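Local coordinates for MTH0777 (Methanothermobacter thermautotrophicus, PDB 1KJN), which is of unknown function but belongs to the DUF1890 family and folds as a Rossmann-like alpha/beta domain found here as a dimer, at residues G36-V41 with Y60-V65; E80-F85 with G100-E105; G14-P19 with N44-R49; A108-R113 with A131-A136. All coordinates share one frame; numbering follows the deposited sequence.

Interaction 1: residues G36-V41 with Y60-V65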
loop_
_atom_site.group_PDB
_atom_site.type_symbol
_atom_site.label_atom_id
_atom_site.label_comp_id
_atom_site.label_asym_id
_atom_site.label_seq_id
_atom_site.Cartn_x
_atom_site.Cartn_y
_atom_site.Cartn_z
ATOM N N GLY A 36 -20.731 8.782 2.402
ATOM C CA GLY A 36 -21.820 8.392 1.515
ATOM C C GLY A 36 -21.478 8.234 0.038
ATOM O O GLY A 36 -22.249 7.658 -0.743
ATOM N N PHE A 37 -20.312 8.737 -0.343
ATOM C CA PHE A 37 -19.855 8.666 -1.717
ATOM C C PHE A 37 -19.594 7.269 -2.242
ATOM O O PHE A 37 -19.201 6.371 -1.499
ATOM C CB PHE A 37 -18.534 9.414 -1.856
ATOM C CG PHE A 37 -18.671 10.885 -1.886
ATOM C CD1 PHE A 37 -18.459 11.638 -0.738
ATOM C CD2 PHE A 37 -19.011 11.532 -3.062
ATOM C CE1 PHE A 37 -18.585 13.017 -0.766
ATOM C CE2 PHE A 37 -19.138 12.909 -3.095
ATOM C CZ PHE A 37 -18.927 13.655 -1.950
ATOM N N ARG A 38 -19.781 7.117 -3.545
ATOM C CA ARG A 38 -19.448 5.872 -4.228
ATOM C C ARG A 38 -18.109 6.319 -4.837
ATOM O O ARG A 38 -18.049 7.374 -5.462
ATOM C CB ARG A 38 -20.453 5.561 -5.329
ATOM C CG ARG A 38 -20.521 4.098 -5.668
ATOM C CD ARG A 38 -21.429 3.855 -6.855
ATOM N NE ARG A 38 -20.654 3.716 -8.082
ATOM C CZ ARG A 38 -20.085 2.581 -8.473
ATOM N NH1 ARG A 38 -20.216 1.488 -7.735
ATOM N NH2 ARG A 38 -19.350 2.548 -9.575
ATOM N N VAL A 39 -17.025 5.590 -4.595
ATOM C CA VAL A 39 -15.731 6.025 -5.105
ATOM C C VAL A 39 -15.150 5.207 -6.226
ATOM O O VAL A 39 -14.947 4.003 -6.093
ATOM C CB VAL A 39 -14.637 6.059 -4.001
ATOM C CG1 VAL A 39 -13.359 6.715 -4.548
ATOM C CG2 VAL A 39 -15.129 6.794 -2.765
ATOM N N THR A 40 -14.790 5.899 -7.297
ATOM C CA THR A 40 -14.160 5.251 -8.430
ATOM C C THR A 40 -12.689 5.643 -8.424
ATOM O O THR A 40 -12.351 6.817 -8.281
ATOM C CB THR A 40 -14.788 5.698 -9.759
ATOM O OG1 THR A 40 -16.134 5.210 -9.845
ATOM C CG2 THR A 40 -13.972 5.178 -10.947
ATOM N N VAL A 41 -11.815 4.655 -8.546
ATOM C CA VAL A 41 -10.375 4.900 -8.591
ATOM C C VAL A 41 -9.902 4.692 -10.036
ATOM O O VAL A 41 -10.270 3.697 -10.685
ATOM C CB VAL A 41 -9.599 3.920 -7.672
ATOM C CG1 VAL A 41 -8.102 4.135 -7.821
ATOM C CG2 VAL A 41 -10.018 4.098 -6.202
ATOM N N TYR A 60 -12.860 -0.903 0.477
ATOM C CA TYR A 60 -12.609 0.541 0.546
ATOM C C TYR A 60 -12.791 1.376 -0.736
ATOM O O TYR A 60 -12.628 2.599 -0.720
ATOM C CB TYR A 60 -11.231 0.762 1.151
ATOM C CG TYR A 60 -11.069 0.118 2.518
ATOM C CD1 TYR A 60 -11.837 0.538 3.603
ATOM C CD2 TYR A 60 -10.102 -0.864 2.742
ATOM C CE1 TYR A 60 -11.635 0.006 4.886
ATOM C CE2 TYR A 60 -9.902 -1.408 4.030
ATOM C CZ TYR A 60 -10.664 -0.960 5.090
ATOM O OH TYR A 60 -10.404 -1.418 6.375
ATOM N N THR A 61 -13.116 0.720 -1.840
ATOM C CA THR A 61 -13.359 1.410 -3.111
ATOM C C THR A 61 -14.533 0.703 -3.771
ATOM O O THR A 61 -14.831 -0.445 -3.450
ATOM C CB THR A 61 -12.157 1.356 -4.080
ATOM O OG1 THR A 61 -11.931 -0.001 -4.475
ATOM C CG2 THR A 61 -10.898 1.931 -3.432
ATOM N N ASP A 62 -15.176 1.363 -4.722
ATOM C CA ASP A 62 -16.333 0.762 -5.367
ATOM C C ASP A 62 -16.115 0.309 -6.795
ATOM O O ASP A 62 -16.655 -0.713 -7.237
ATOM C CB ASP A 62 -17.502 1.740 -5.291
ATOM C CG ASP A 62 -17.813 2.130 -3.863
ATOM O OD1 ASP A 62 -18.239 1.243 -3.101
ATOM O OD2 ASP A 62 -17.579 3.299 -3.485
ATOM N N GLU A 63 -15.290 1.060 -7.503
ATOM C CA GLU A 63 -15.024 0.771 -8.891
ATOM C C GLU A 63 -13.609 1.219 -9.237
ATOM O O GLU A 63 -13.034 2.085 -8.574
ATOM C CB GLU A 63 -16.054 1.533 -9.741
ATOM C CG GLU A 63 -16.021 1.220 -11.223
ATOM C CD GLU A 63 -16.986 2.064 -12.043
ATOM O OE1 GLU A 63 -17.242 1.684 -13.206
ATOM O OE2 GLU A 63 -17.464 3.120 -11.553
HETATM N N MSE A 64 -13.054 0.616 -10.278
HETATM C CA MSE A 64 -11.723 0.955 -10.752
HETATM C C MSE A 64 -11.682 0.872 -12.267
HETATM O O MSE A 64 -12.174 -0.092 -12.836
HETATM C CB MSE A 64 -10.690 0.025 -10.152
HETATM C CG MSE A 64 -10.279 0.445 -8.766
HETATM SE SE MSE A 64 -8.865 -0.660 -8.224
HETATM C CE MSE A 64 -9.936 -2.248 -8.045
ATOM N N VAL A 65 -11.069 1.873 -12.898
ATOM C CA VAL A 65 -10.983 1.969 -14.350
ATOM C C VAL A 65 -9.621 2.530 -14.760
ATOM O O VAL A 65 -9.104 3.424 -14.105
ATOM C CB VAL A 65 -12.025 2.973 -14.899
ATOM C CG1 VAL A 65 -12.182 2.817 -16.403
ATOM C CG2 VAL A 65 -13.352 2.814 -14.203
HETATM O O HOH W 1 -18.705 -0.089 -9.794
#
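A beta-alpha-beta unit is closed here: strand 38-43, helix 45-54, then strand 63-66, the outermost strand on its side of the chain's parallel sheet. Val39 O accepts two backbone N-H groups, from Asp62 N at 3.0 Å and Glu63 N at 3.3 Å. Val41 N donates to Glu63 O at 2.8 Å, and Val65 N donates to Val41 O at 3.0 Å. Asp62 adds a side-chain bond. Its CG lies anti to the carbonyl carbon (chi1 -57°), and OD2 uses its anti lone pair to accept from Val39 N at 2.6 Å, almost straight at 163°. Asp62 OD1 forms a salt bridge with Lys33. An alanine here would remove both carboxylate links and would probably loosen the start of the strand pairing. On the face of Thr40 and Glu63, the extended Glu63 chain brings OE2 to Arg38 NH2 at 2.8 Å, a salt bridge met at the guanidinium edge. Asp62 CB lies over a face of the guanidinium. On the face of Val41 and Met64, a selenomethionine, Val41 CB lies 3.7 Å from Met64 CG. Val41 CG2 meets Thr61 CG2 at 3.6 Å. Such a parallel edge pair is typical of the Rossmann-like fold, strand order 3-2-1-4-5-6.

Interaction 2: residues E80-F85 with G100-E105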
loop_
_atom_site.group_PDB
_atom_site.type_symbol
_atom_site.label_atom_id
_atom_site.label_comp_id
_atom_site.label_asym_id
_atom_site.label_seq_id
_atom_site.Cartn_x
_atom_site.Cartn_y
_atom_site.Cartn_z
ATOM N N GLU A 80 -19.398 14.268 -8.363
ATOM C CA GLU A 80 -19.607 15.450 -7.536
ATOM C C GLU A 80 -18.315 15.891 -6.831
ATOM O O GLU A 80 -18.245 16.975 -6.257
ATOM C CB GLU A 80 -20.705 15.168 -6.498
ATOM C CG GLU A 80 -22.134 15.094 -7.059
ATOM C CD GLU A 80 -22.336 14.001 -8.112
ATOM O OE1 GLU A 80 -22.156 12.809 -7.786
ATOM O OE2 GLU A 80 -22.689 14.328 -9.270
ATOM N N PHE A 81 -17.297 15.041 -6.870
ATOM C CA PHE A 81 -16.021 15.354 -6.234
ATOM C C PHE A 81 -14.873 14.696 -6.996
ATOM O O PHE A 81 -15.000 13.575 -7.457
ATOM C CB PHE A 81 -16.024 14.874 -4.775
ATOM C CG PHE A 81 -14.791 15.276 -4.007
ATOM C CD1 PHE A 81 -13.910 14.308 -3.504
ATOM C CD2 PHE A 81 -14.501 16.626 -3.788
ATOM C CE1 PHE A 81 -12.748 14.689 -2.802
ATOM C CE2 PHE A 81 -13.343 17.020 -3.086
ATOM C CZ PHE A 81 -12.469 16.053 -2.588
ATOM N N LEU A 82 -13.747 15.394 -7.095
ATOM C CA LEU A 82 -12.574 14.883 -7.792
ATOM C C LEU A 82 -11.324 15.034 -6.924
ATOM O O LEU A 82 -10.993 16.125 -6.462
ATOM C CB LEU A 82 -12.379 15.632 -9.126
ATOM C CG LEU A 82 -11.106 15.408 -9.955
ATOM C CD1 LEU A 82 -10.940 13.928 -10.331
ATOM C CD2 LEU A 82 -11.160 16.285 -11.196
ATOM N N ALA A 83 -10.617 13.928 -6.724
ATOM C CA ALA A 83 -9.398 13.945 -5.932
ATOM C C ALA A 83 -8.266 13.345 -6.747
ATOM O O ALA A 83 -8.412 12.281 -7.358
ATOM C CB ALA A 83 -9.593 13.189 -4.638
ATOM N N GLY A 84 -7.158 14.069 -6.799
ATOM C CA GLY A 84 -5.997 13.623 -7.542
ATOM C C GLY A 84 -4.693 13.693 -6.755
ATOM O O GLY A 84 -4.367 14.731 -6.168
ATOM N N PHE A 85 -3.989 12.560 -6.703
ATOM C CA PHE A 85 -2.694 12.460 -6.038
ATOM C C PHE A 85 -1.690 12.929 -7.060
ATOM O O PHE A 85 -1.734 12.508 -8.221
ATOM C CB PHE A 85 -2.407 11.013 -5.604
ATOM C CG PHE A 85 -3.130 10.626 -4.362
ATOM C CD1 PHE A 85 -4.464 10.236 -4.416
ATOM C CD2 PHE A 85 -2.486 10.678 -3.129
ATOM C CE1 PHE A 85 -5.149 9.903 -3.258
ATOM C CE2 PHE A 85 -3.163 10.349 -1.966
ATOM C CZ PHE A 85 -4.501 9.957 -2.022
ATOM N N GLY A 100 -10.977 19.628 -15.996
ATOM C CA GLY A 100 -11.581 20.422 -17.058
ATOM C C GLY A 100 -12.866 19.793 -17.552
ATOM O O GLY A 100 -13.821 20.486 -17.896
ATOM N N ILE A 101 -12.895 18.467 -17.533
ATOM C CA ILE A 101 -14.054 17.702 -17.949
ATOM C C ILE A 101 -15.160 17.688 -16.887
ATOM O O ILE A 101 -16.338 17.883 -17.198
ATOM C CB ILE A 101 -13.654 16.249 -18.238
ATOM C CG1 ILE A 101 -12.734 16.188 -19.464
ATOM C CG2 ILE A 101 -14.911 15.365 -18.378
ATOM C CD1 ILE A 101 -12.132 14.802 -19.717
ATOM N N LEU A 102 -14.781 17.442 -15.631
ATOM C CA LEU A 102 -15.761 17.366 -14.544
ATOM C C LEU A 102 -16.276 18.683 -13.982
ATOM O O LEU A 102 -17.408 18.732 -13.497
ATOM C CB LEU A 102 -15.250 16.458 -13.426
ATOM C CG LEU A 102 -15.225 14.986 -13.819
ATOM C CD1 LEU A 102 -14.390 14.171 -12.809
ATOM C CD2 LEU A 102 -16.638 14.457 -13.938
ATOM N N ASN A 103 -15.439 19.724 -13.992
ATOM C CA ASN A 103 -15.843 21.054 -13.503
ATOM C C ASN A 103 -16.572 20.963 -12.148
ATOM O O ASN A 103 -17.660 21.527 -11.973
ATOM C CB ASN A 103 -16.751 21.717 -14.567
ATOM C CG ASN A 103 -17.162 23.145 -14.209
ATOM O OD1 ASN A 103 -16.371 23.921 -13.678
ATOM N ND2 ASN A 103 -18.405 23.500 -14.535
ATOM N N THR A 104 -15.973 20.264 -11.188
ATOM C CA THR A 104 -16.596 20.087 -9.882
ATOM C C THR A 104 -15.622 20.380 -8.744
ATOM O O THR A 104 -14.519 20.879 -8.984
ATOM C CB THR A 104 -17.127 18.662 -9.741
ATOM O OG1 THR A 104 -17.950 18.566 -8.576
ATOM C CG2 THR A 104 -15.967 17.660 -9.636
ATOM N N GLU A 105 -16.043 20.113 -7.506
ATOM C CA GLU A 105 -15.170 20.338 -6.353
ATOM C C GLU A 105 -13.975 19.412 -6.541
ATOM O O GLU A 105 -14.132 18.202 -6.677
ATOM C CB GLU A 105 -15.892 20.039 -5.033
ATOM C CG GLU A 105 -15.036 20.359 -3.818
ATOM C CD GLU A 105 -15.786 20.244 -2.496
ATOM O OE1 GLU A 105 -16.257 19.137 -2.155
ATOM O OE2 GLU A 105 -15.882 21.264 -1.784
HETATM O O HOH W 2 -18.514 17.606 -3.450
#
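The tight part centres on Glu105 O. It accepts from Leu82 N at 2.9 Å, with the donor nearly along the C=O axis. Phe81 CA also brings a CA-H to the same oxygen, at 3.4 Å, and Phe81 CD2 comes obliquely to within 3.3 Å of it. Glu105 runs extended past the Phe81 ring, its CB at the ring edge and its carboxylate plane almost perpendicular to it. Glu105 OE1 is 3.5 Å from Phe81 CD2. The buried Leu82 and Leu102 cross at about a right angle, with Leu82 CD2 4.2 Å from Leu102 CD1. Thr104 turns its CG2 into the crowded position between its backbone N and carbonyl carbon, where it packs on Leu82 CB and the backbone of Glu80 and Phe81. The solvent side is looser. Thr104 OG1, anti to the backbone N (chi1 -169°), lies 2.8 Å from Glu80 O in a weak hydrogen bond. A water lies 2.9 Å from Glu80 O and 3.0 Å from Glu105 OE1. The exposed Glu80 turns its carboxylate elsewhere, to Lys8 N. Asn103, with positive phi, ends the helix before the return to the sheet in the beta-alpha-beta crossover of strand 81-86, helix 89-102 and strand 105-111.

Interaction 3: residues G14-P19 with N44-R49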
loop_
_atom_site.group_PDB
_atom_site.type_symbol
_atom_site.label_atom_id
_atom_site.label_comp_id
_atom_site.label_asym_id
_atom_site.label_seq_id
_atom_site.Cartn_x
_atom_site.Cartn_y
_atom_site.Cartn_z
ATOM N N GLY A 14 -1.254 8.721 -9.486
ATOM C CA GLY A 14 -0.074 8.879 -10.313
ATOM C C GLY A 14 0.760 7.610 -10.321
ATOM O O GLY A 14 0.374 6.608 -9.703
ATOM N N CYS A 15 1.891 7.631 -11.021
ATOM C CA CYS A 15 2.743 6.448 -11.073
ATOM C C CYS A 15 3.123 6.105 -9.626
ATOM O O CYS A 15 3.407 6.987 -8.812
ATOM C CB CYS A 15 3.992 6.687 -11.931
ATOM S SG CYS A 15 5.402 7.424 -11.061
ATOM N N PRO A 16 3.010 4.826 -9.264
ATOM C CA PRO A 16 3.340 4.376 -7.911
ATOM C C PRO A 16 4.852 4.192 -7.721
ATOM O O PRO A 16 5.471 3.337 -8.366
ATOM C CB PRO A 16 2.598 3.046 -7.821
ATOM C CG PRO A 16 2.785 2.486 -9.221
ATOM C CD PRO A 16 2.586 3.700 -10.123
ATOM N N GLU A 17 5.446 5.048 -6.898
ATOM C CA GLU A 17 6.867 4.979 -6.580
ATOM C C GLU A 17 6.933 5.095 -5.051
ATOM O O GLU A 17 7.449 4.204 -4.363
ATOM C CB GLU A 17 7.655 6.134 -7.221
ATOM C CG GLU A 17 7.828 6.074 -8.754
ATOM C CD GLU A 17 8.539 7.316 -9.336
ATOM O OE1 GLU A 17 8.502 8.395 -8.701
ATOM O OE2 GLU A 17 9.130 7.220 -10.438
ATOM N N SER A 18 6.375 6.183 -4.525
ATOM C CA SER A 18 6.368 6.424 -3.089
ATOM C C SER A 18 5.407 5.460 -2.422
ATOM O O SER A 18 4.251 5.352 -2.810
ATOM C CB SER A 18 5.923 7.855 -2.766
ATOM O OG SER A 18 6.540 8.793 -3.628
ATOM N N PRO A 19 5.890 4.728 -1.416
ATOM C CA PRO A 19 5.052 3.773 -0.697
ATOM C C PRO A 19 3.841 4.370 0.011
ATOM O O PRO A 19 2.943 3.619 0.411
ATOM C CB PRO A 19 6.026 3.100 0.269
ATOM C CG PRO A 19 7.185 4.071 0.358
ATOM C CD PRO A 19 7.304 4.615 -1.022
ATOM N N ASN A 44 -2.922 3.971 -13.677
ATOM C CA ASN A 44 -2.192 3.098 -14.594
ATOM C C ASN A 44 -2.248 1.660 -14.080
ATOM O O ASN A 44 -2.559 1.435 -12.918
ATOM C CB ASN A 44 -0.735 3.612 -14.843
ATOM C CG ASN A 44 0.258 3.310 -13.679
ATOM O OD1 ASN A 44 -0.108 2.755 -12.643
ATOM N ND2 ASN A 44 1.535 3.676 -13.882
ATOM N N PRO A 45 -1.945 0.672 -14.937
ATOM C CA PRO A 45 -1.986 -0.737 -14.525
ATOM C C PRO A 45 -1.310 -1.076 -13.197
ATOM O O PRO A 45 -1.924 -1.689 -12.333
ATOM C CB PRO A 45 -1.333 -1.457 -15.708
ATOM C CG PRO A 45 -1.807 -0.622 -16.885
ATOM C CD PRO A 45 -1.547 0.790 -16.357
ATOM N N ALA A 46 -0.059 -0.673 -13.025
ATOM C CA ALA A 46 0.650 -0.969 -11.783
ATOM C C ALA A 46 -0.128 -0.440 -10.570
ATOM O O ALA A 46 -0.432 -1.181 -9.645
ATOM C CB ALA A 46 2.049 -0.368 -11.827
ATOM N N ALA A 47 -0.500 0.830 -10.625
ATOM C CA ALA A 47 -1.245 1.459 -9.542
ATOM C C ALA A 47 -2.554 0.715 -9.198
ATOM O O ALA A 47 -2.795 0.409 -8.023
ATOM C CB ALA A 47 -1.519 2.933 -9.888
ATOM N N LEU A 48 -3.373 0.407 -10.214
ATOM C CA LEU A 48 -4.637 -0.301 -9.986
ATOM C C LEU A 48 -4.407 -1.661 -9.370
ATOM O O LEU A 48 -5.188 -2.103 -8.511
ATOM C CB LEU A 48 -5.442 -0.428 -11.299
ATOM C CG LEU A 48 -6.591 0.599 -11.481
ATOM C CD1 LEU A 48 -6.214 1.949 -10.962
ATOM C CD2 LEU A 48 -7.067 0.688 -12.927
ATOM N N ARG A 49 -3.340 -2.340 -9.803
ATOM C CA ARG A 49 -3.034 -3.666 -9.257
ATOM C C ARG A 49 -2.623 -3.579 -7.801
ATOM O O ARG A 49 -2.871 -4.502 -7.038
ATOM C CB ARG A 49 -1.940 -4.403 -10.046
ATOM C CG ARG A 49 -2.274 -4.680 -11.499
ATOM C CD ARG A 49 -1.377 -5.761 -12.091
ATOM N NE ARG A 49 -1.782 -7.056 -11.566
ATOM C CZ ARG A 49 -2.586 -7.916 -12.195
ATOM N NH1 ARG A 49 -3.065 -7.637 -13.400
ATOM N NH2 ARG A 49 -2.997 -9.016 -11.569
HETATM O O HOH W 3 -1.412 5.685 -12.115
#
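Asn44 is the N-cap of helix 45-54, in a Rossmann-like fold, and the loop after strand 8-12 packs against this helix start. Asn44 N donates to a water at 2.8 Å, and that water gives a weak bond to Gly14 O at 3.1 Å. No direct hydrogen bond joins the two segments. Gln21 holds the loop itself, bonding Gly14 N and Cys15 O. The Asn44 CG sits between the backbone N and the carbonyl carbon (chi1 77°), so OD1 turns back to the first helical turn. It accepts from Ala47 N at 2.8 Å, with the donor nearly along the C=O axis. The amide also meets Pro16 tip to tip, with Pro16 CD 3.8 Å from Asn44 OD1 and 3.9 Å from Asn44 ND2. An alanine in place of Asn44 would remove the capping bond and the amide packed on Pro16, and would probably weaken the first helical turn. Next comes Ala46, whose CB touches Pro16 CG at 3.9 Å and also packs on His140 of the second subunit. Ala47 places its CB 4.2 Å from Pro16 CD, on the same ring. Leu48 N then donates to Asn44 O, and Arg49 N donates to Pro45 O at 3.0 Å.

Interaction 4: residues A108-R113 with A131-A136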
loop_
_atom_site.group_PDB
_atom_site.type_symbol
_atom_site.label_atom_id
_atom_site.label_comp_id
_atom_site.label_asym_id
_atom_site.label_seq_id
_atom_site.Cartn_x
_atom_site.Cartn_y
_atom_site.Cartn_z
ATOM N N ALA A 108 -6.319 18.411 -4.853
ATOM C CA ALA A 108 -5.005 17.956 -5.269
ATOM C C ALA A 108 -4.225 17.604 -4.022
ATOM O O ALA A 108 -4.186 18.397 -3.081
ATOM C CB ALA A 108 -4.297 19.026 -6.014
ATOM N N ILE A 109 -3.630 16.410 -4.006
ATOM C CA ILE A 109 -2.819 15.953 -2.873
ATOM C C ILE A 109 -1.406 15.811 -3.458
ATOM O O ILE A 109 -1.094 14.874 -4.215
ATOM C CB ILE A 109 -3.368 14.628 -2.303
ATOM C CG1 ILE A 109 -4.726 14.893 -1.636
ATOM C CG2 ILE A 109 -2.382 14.003 -1.296
ATOM C CD1 ILE A 109 -5.488 13.656 -1.201
ATOM N N ILE A 110 -0.604 16.831 -3.188
ATOM C CA ILE A 110 0.753 16.940 -3.691
ATOM C C ILE A 110 1.803 16.480 -2.701
ATOM O O ILE A 110 1.807 16.911 -1.552
ATOM C CB ILE A 110 1.025 18.394 -4.113
ATOM C CG1 ILE A 110 -0.005 18.798 -5.179
ATOM C CG2 ILE A 110 2.479 18.563 -4.567
ATOM C CD1 ILE A 110 0.067 20.246 -5.632
ATOM N N PHE A 111 2.712 15.625 -3.166
ATOM C CA PHE A 111 3.750 15.113 -2.293
ATOM C C PHE A 111 5.045 14.737 -2.983
ATOM O O PHE A 111 5.059 14.240 -4.107
ATOM C CB PHE A 111 3.229 13.919 -1.488
ATOM C CG PHE A 111 2.841 12.738 -2.328
ATOM C CD1 PHE A 111 1.648 12.741 -3.054
ATOM C CD2 PHE A 111 3.680 11.632 -2.418
ATOM C CE1 PHE A 111 1.294 11.658 -3.864
ATOM C CE2 PHE A 111 3.342 10.545 -3.223
ATOM C CZ PHE A 111 2.144 10.556 -3.949
ATOM N N ASP A 112 6.136 14.987 -2.268
ATOM C CA ASP A 112 7.490 14.683 -2.695
ATOM C C ASP A 112 8.358 15.080 -1.491
ATOM O O ASP A 112 7.949 15.914 -0.680
ATOM C CB ASP A 112 7.863 15.510 -3.931
ATOM C CG ASP A 112 9.170 15.059 -4.558
ATOM O OD1 ASP A 112 9.127 14.270 -5.518
ATOM O OD2 ASP A 112 10.238 15.489 -4.090
ATOM N N ARG A 113 9.534 14.484 -1.352
ATOM C CA ARG A 113 10.403 14.836 -0.225
ATOM C C ARG A 113 11.137 16.153 -0.437
ATOM O O ARG A 113 11.536 16.812 0.516
ATOM C CB ARG A 113 11.394 13.712 0.073
ATOM C CG ARG A 113 10.762 12.564 0.841
ATOM C CD ARG A 113 10.249 13.007 2.213
ATOM N NE ARG A 113 11.344 13.296 3.134
ATOM C CZ ARG A 113 11.194 13.660 4.406
ATOM N NH1 ARG A 113 9.982 13.794 4.937
ATOM N NH2 ARG A 113 12.267 13.885 5.153
ATOM N N ALA A 131 -8.655 24.427 -7.452
ATOM C CA ALA A 131 -8.702 23.274 -6.568
ATOM C C ALA A 131 -8.111 23.512 -5.201
ATOM O O ALA A 131 -7.173 24.290 -5.045
ATOM C CB ALA A 131 -7.996 22.091 -7.221
ATOM N N GLU A 132 -8.655 22.802 -4.219
ATOM C CA GLU A 132 -8.164 22.879 -2.860
ATOM C C GLU A 132 -6.887 22.023 -2.892
ATOM O O GLU A 132 -6.848 20.974 -3.547
ATOM C CB GLU A 132 -9.195 22.281 -1.904
ATOM C CG GLU A 132 -9.265 22.980 -0.553
ATOM C CD GLU A 132 -10.062 24.272 -0.608
ATOM O OE1 GLU A 132 -11.264 24.224 -0.961
ATOM O OE2 GLU A 132 -9.489 25.333 -0.288
ATOM N N ILE A 133 -5.848 22.477 -2.201
ATOM C CA ILE A 133 -4.563 21.794 -2.191
ATOM C C ILE A 133 -4.046 21.300 -0.832
ATOM O O ILE A 133 -4.080 22.025 0.173
ATOM C CB ILE A 133 -3.478 22.721 -2.794
ATOM C CG1 ILE A 133 -3.851 23.103 -4.229
ATOM C CG2 ILE A 133 -2.104 22.049 -2.747
ATOM C CD1 ILE A 133 -2.964 24.172 -4.837
ATOM N N ILE A 134 -3.588 20.052 -0.813
ATOM C CA ILE A 134 -2.973 19.453 0.376
ATOM C C ILE A 134 -1.580 19.078 -0.090
ATOM O O ILE A 134 -1.429 18.325 -1.062
ATOM C CB ILE A 134 -3.686 18.170 0.851
ATOM C CG1 ILE A 134 -4.990 18.522 1.557
ATOM C CG2 ILE A 134 -2.791 17.404 1.843
ATOM C CD1 ILE A 134 -5.799 17.311 1.940
ATOM N N ALA A 135 -0.562 19.629 0.553
ATOM C CA ALA A 135 0.804 19.320 0.162
ATOM C C ALA A 135 1.682 18.958 1.352
ATOM O O ALA A 135 1.505 19.482 2.457
ATOM C CB ALA A 135 1.399 20.484 -0.608
ATOM N N ALA A 136 2.612 18.033 1.132
ATOM C CA ALA A 136 3.530 17.604 2.189
ATOM C C ALA A 136 4.757 16.862 1.658
ATOM O O ALA A 136 4.702 16.169 0.632
ATOM C CB ALA A 136 2.798 16.743 3.210
#
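Ile134 O is gripped by one N-H bond and one CA-H contact. Ile110 N donates to it at 2.7 Å, nearly along the C=O axis, and Ile109 CA brings a CA-H to it at 3.3 Å. Ile110 O is held in the same way, by Ala136 N at 3.0 Å and by the CA-H of Ala135, whose CA is 3.1 Å away. Ala108 O accepts from Ile134 N at 2.9 Å. At the start of the pairing Ala108 N donates to Glu132 O, almost straight at 172°. The far end is slacker: Asp112 N reaches Ala136 O at 3.4 Å, a weak bond. These are neighbouring parallel strands, their axes 19° apart, and they belong to the beta-alpha-beta unit of strand 105-111, helix 115-128 and strand 132-136. Strand 132-136 is outermost on this side of the Rossmann-like sheet within the chain. Ala108, Ile110, Ile133 and Ala135 line the face packed by helix 115-128. There Ile110 sets CG1 anti to its carbonyl carbon, and the Ile110 side chain crosses that of Ile133 obliquely, with Ile110 CD1 4.0 Å from Ile133 CG2. Ile110 CB and Ala135 CB are 4.1 Å apart. Ile109, Phe111, Ile134 and Ala136 point to the opposite face, where helix 143-153 reaches Phe111 and Ala136 through Leu145. Ile109 CG1 packs on Ile134 CB. Phe111 CG takes the crowded position between the backbone N and the carbonyl carbon (chi1 63°), which leads the ring away from strand 132-136 and brings its edge to Ile109 O. Asp112 turns its OD2 to Asp114 N.

In the fold
From the N terminus, interaction 3 opens first, in the loop after strand 8-12. Interaction 1 opens at 36-41 before interaction 3 closes at the start of helix 45-54, and interaction 1 closes in turn at 60-65. These two therefore cross. Leu48 packs on Val41, Met64 and Val65 between them. Interactions 2 and 4 follow in series, each closing the loop of a later beta-alpha-beta unit. Phe37 packs on Phe81 between interactions 1 and 2. Gly84 O and Ile109 N, 2.8 Å apart, probably hydrogen-bond and join interactions 2 and 4. Ser18 touches Phe111 between interactions 3 and 4. Interactions 1 and 4 hold the two outermost strands of the sheet within this chain, with centres about 21 Å apart.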